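Local atomic coordinates of polyguluronate lyase (Corynebacterium sp., PDB entry 1UAI), a protein that probably cleaves the poly(alpha-L-guluronate) blocks of alginate as a lyase, on a jellyroll beta-sandwich scaffold. Residues I137-V148 with V171-I181. Sequence-based numbering, arbitrary orientation.
Sequences ITKGDDTHHKLV and VYYNGVLQTTI
Val148 lays its CG1 methyl over one face of the Tyr173 ring, 3.4 Å from the centroid and 18° off the ring normal, a CH-pi contact; Asn174 ND2 lies over the opposite face. The His145 ring carries Lys139 CB on one face; at its edge, in the ring plane, lie Ile137 O and Thr179 OG1, the latter 2.9 Å from NE2 in the only hydrogen bond between 137-148 and 171-181. His145 CG stands anti to the backbone N (chi1 172°), which swings the ring across to Thr179. An apolar pair lies between the rings: Ile137 CD1 packs 3.7 Å from Val171 CG1. Ile137 CG2 slides past Thr179 CG2 in the opposite direction. Ile181 CD1 lies 3.5 Å from Thr138 O, and its CG2 runs along the Lys139 stem. Gln178, bent at chi2 (-60°), turns its amide back to its own strand, where NE2 bonds Val176 O at 3.0 Å from above the carbonyl plane, opposite Tyr173 N; OE1 faces Val148 CG1, 3.7 Å away. A classic beta bulge (Gln178 and Thr179 opposite Val171) turns both side chains toward 137-148. The hairpins belong to the two opposed sheets of the jellyroll sandwich, and Phe128 of strand 124-131 touches both Ile137 and Val171.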
# COMPACT_ATOMS: atom_id res chain seq x y z
N ILE A 137 -1.41 4.43 -12.65
CA ILE A 137 -1.78 3.05 -12.40
C ILE A 137 -0.70 2.37 -13.23
O ILE A 137 -0.58 2.62 -14.44
CB ILE A 137 -3.16 2.66 -12.96
CG1 ILE A 137 -4.26 3.47 -12.29
CG2 ILE A 137 -3.38 1.15 -12.76
CD1 ILE A 137 -4.26 3.40 -10.79
N THR A 138 0.11 1.55 -12.59
CA THR A 138 1.21 0.88 -13.27
C THR A 138 0.80 -0.47 -13.85
O THR A 138 -0.30 -0.96 -13.61
CB THR A 138 2.37 0.64 -12.30
OG1 THR A 138 1.96 -0.34 -11.33
CG2 THR A 138 2.74 1.93 -11.58
N LYS A 139 1.71 -1.05 -14.62
CA LYS A 139 1.52 -2.36 -15.21
C LYS A 139 2.90 -2.99 -15.23
O LYS A 139 3.74 -2.64 -16.05
CB LYS A 139 0.97 -2.29 -16.64
CG LYS A 139 0.75 -3.66 -17.26
CD LYS A 139 0.27 -3.57 -18.70
CE LYS A 139 0.09 -4.95 -19.31
NZ LYS A 139 1.36 -5.73 -19.32
N GLY A 140 3.13 -3.92 -14.31
CA GLY A 140 4.44 -4.55 -14.24
C GLY A 140 5.51 -3.50 -14.04
O GLY A 140 5.36 -2.62 -13.19
N ASP A 141 6.57 -3.57 -14.83
CA ASP A 141 7.67 -2.62 -14.71
C ASP A 141 7.39 -1.25 -15.32
O ASP A 141 8.22 -0.35 -15.22
CB ASP A 141 8.94 -3.19 -15.34
CG ASP A 141 9.39 -4.47 -14.69
OD1 ASP A 141 9.41 -4.53 -13.44
OD2 ASP A 141 9.74 -5.42 -15.42
N ASP A 142 6.23 -1.09 -15.95
CA ASP A 142 5.89 0.20 -16.55
C ASP A 142 5.24 1.10 -15.50
O ASP A 142 4.04 1.00 -15.24
CB ASP A 142 4.94 0.02 -17.74
CG ASP A 142 4.69 1.32 -18.49
OD1 ASP A 142 5.16 2.38 -18.04
OD2 ASP A 142 4.03 1.27 -19.55
N THR A 143 6.06 1.96 -14.91
CA THR A 143 5.60 2.88 -13.86
C THR A 143 4.64 3.96 -14.36
O THR A 143 3.99 4.62 -13.55
CB THR A 143 6.79 3.59 -13.19
OG1 THR A 143 7.51 4.34 -14.17
CG2 THR A 143 7.72 2.58 -12.53
N HIS A 144 4.56 4.14 -15.68
CA HIS A 144 3.70 5.16 -16.26
C HIS A 144 2.62 4.59 -17.19
O HIS A 144 2.15 5.27 -18.10
CB HIS A 144 4.54 6.17 -17.05
CG HIS A 144 5.49 6.97 -16.20
ND1 HIS A 144 6.48 7.75 -16.74
CD2 HIS A 144 5.58 7.11 -14.86
CE1 HIS A 144 7.15 8.35 -15.77
NE2 HIS A 144 6.62 7.97 -14.61
N HIS A 145 2.23 3.34 -16.95
CA HIS A 145 1.23 2.68 -17.78
C HIS A 145 0.01 3.56 -18.08
O HIS A 145 -0.39 3.70 -19.24
CB HIS A 145 0.78 1.38 -17.09
CG HIS A 145 -0.39 0.72 -17.75
ND1 HIS A 145 -0.31 0.12 -18.99
CD2 HIS A 145 -1.67 0.59 -17.35
CE1 HIS A 145 -1.49 -0.36 -19.32
NE2 HIS A 145 -2.34 -0.08 -18.34
N LYS A 146 -0.58 4.14 -17.04
CA LYS A 146 -1.74 5.00 -17.21
C LYS A 146 -1.71 6.17 -16.24
O LYS A 146 -1.69 5.98 -15.03
CB LYS A 146 -3.03 4.21 -17.01
CG LYS A 146 -4.30 5.06 -16.87
CD LYS A 146 -4.61 5.86 -18.13
CE LYS A 146 -5.88 6.69 -17.93
NZ LYS A 146 -6.24 7.47 -19.14
N LEU A 147 -1.68 7.38 -16.78
CA LEU A 147 -1.71 8.57 -15.95
C LEU A 147 -3.16 8.81 -15.55
O LEU A 147 -4.03 8.97 -16.41
CB LEU A 147 -1.20 9.79 -16.73
CG LEU A 147 -1.33 11.13 -15.99
CD1 LEU A 147 -0.34 11.19 -14.84
CD2 LEU A 147 -1.10 12.28 -16.96
N VAL A 148 -3.44 8.80 -14.25
CA VAL A 148 -4.79 9.04 -13.77
C VAL A 148 -5.02 10.55 -13.80
O VAL A 148 -6.04 11.03 -14.30
CB VAL A 148 -4.97 8.51 -12.33
CG1 VAL A 148 -6.34 8.88 -11.80
CG2 VAL A 148 -4.78 7.00 -12.31
N VAL A 171 -9.12 -1.37 -13.03
CA VAL A 171 -8.68 -0.44 -11.99
C VAL A 171 -9.46 0.87 -12.09
O VAL A 171 -9.51 1.49 -13.15
CB VAL A 171 -7.17 -0.14 -12.13
CG1 VAL A 171 -6.67 0.59 -10.89
CG2 VAL A 171 -6.40 -1.45 -12.32
N TYR A 172 -10.06 1.27 -10.97
CA TYR A 172 -10.89 2.47 -10.90
C TYR A 172 -10.33 3.54 -9.97
O TYR A 172 -9.67 3.24 -8.98
CB TYR A 172 -12.29 2.11 -10.41
CG TYR A 172 -13.00 1.06 -11.23
CD1 TYR A 172 -13.94 1.42 -12.19
CD2 TYR A 172 -12.72 -0.30 -11.05
CE1 TYR A 172 -14.59 0.46 -12.96
CE2 TYR A 172 -13.36 -1.27 -11.81
CZ TYR A 172 -14.29 -0.88 -12.76
OH TYR A 172 -14.93 -1.83 -13.53
N TYR A 173 -10.64 4.79 -10.31
CA TYR A 173 -10.24 5.96 -9.52
C TYR A 173 -11.51 6.80 -9.42
O TYR A 173 -12.05 7.26 -10.44
CB TYR A 173 -9.14 6.74 -10.24
CG TYR A 173 -8.80 8.08 -9.63
CD1 TYR A 173 -7.99 8.18 -8.50
CD2 TYR A 173 -9.25 9.26 -10.22
CE1 TYR A 173 -7.63 9.42 -7.98
CE2 TYR A 173 -8.90 10.50 -9.71
CZ TYR A 173 -8.08 10.58 -8.60
OH TYR A 173 -7.70 11.81 -8.12
N ASN A 174 -11.99 6.99 -8.20
CA ASN A 174 -13.22 7.74 -7.94
C ASN A 174 -14.37 7.27 -8.83
O ASN A 174 -15.12 8.07 -9.39
CB ASN A 174 -12.98 9.24 -8.09
CG ASN A 174 -12.15 9.81 -6.95
OD1 ASN A 174 -12.11 9.23 -5.86
ND2 ASN A 174 -11.50 10.94 -7.19
N GLY A 175 -14.49 5.95 -8.95
CA GLY A 175 -15.57 5.36 -9.73
C GLY A 175 -15.38 5.25 -11.23
O GLY A 175 -16.19 4.61 -11.90
N VAL A 176 -14.32 5.85 -11.76
CA VAL A 176 -14.08 5.81 -13.20
C VAL A 176 -13.01 4.80 -13.58
O VAL A 176 -11.91 4.79 -13.01
CB VAL A 176 -13.68 7.22 -13.72
CG1 VAL A 176 -13.43 7.17 -15.22
CG2 VAL A 176 -14.77 8.22 -13.38
N LEU A 177 -13.32 3.94 -14.55
CA LEU A 177 -12.38 2.93 -15.02
C LEU A 177 -11.18 3.63 -15.65
O LEU A 177 -11.33 4.44 -16.57
CB LEU A 177 -13.06 2.02 -16.04
CG LEU A 177 -12.21 0.89 -16.63
CD1 LEU A 177 -11.73 -0.04 -15.53
CD2 LEU A 177 -13.04 0.11 -17.65
N GLN A 178 -9.99 3.31 -15.16
CA GLN A 178 -8.76 3.91 -15.66
C GLN A 178 -8.04 3.04 -16.66
O GLN A 178 -7.46 3.53 -17.64
CB GLN A 178 -7.81 4.20 -14.49
CG GLN A 178 -8.38 5.16 -13.46
CD GLN A 178 -8.72 6.51 -14.07
OE1 GLN A 178 -7.87 7.15 -14.69
NE2 GLN A 178 -9.96 6.95 -13.89
N THR A 179 -8.05 1.73 -16.42
CA THR A 179 -7.38 0.79 -17.30
C THR A 179 -7.82 -0.63 -17.00
O THR A 179 -8.30 -0.93 -15.91
CB THR A 179 -5.84 0.88 -17.14
OG1 THR A 179 -5.22 0.04 -18.12
CG2 THR A 179 -5.42 0.42 -15.75
N THR A 180 -7.67 -1.49 -18.01
CA THR A 180 -7.98 -2.90 -17.88
C THR A 180 -6.70 -3.61 -18.28
O THR A 180 -6.20 -3.42 -19.39
CB THR A 180 -9.13 -3.33 -18.81
OG1 THR A 180 -10.31 -2.60 -18.47
CG2 THR A 180 -9.41 -4.82 -18.67
N ILE A 181 -6.16 -4.40 -17.37
CA ILE A 181 -4.91 -5.11 -17.59
C ILE A 181 -5.10 -6.62 -17.67
O ILE A 181 -5.73 -7.22 -16.80
CB ILE A 181 -3.91 -4.78 -16.46
CG1 ILE A 181 -3.60 -3.28 -16.47
CG2 ILE A 181 -2.63 -5.61 -16.61
CD1 ILE A 181 -2.81 -2.80 -15.27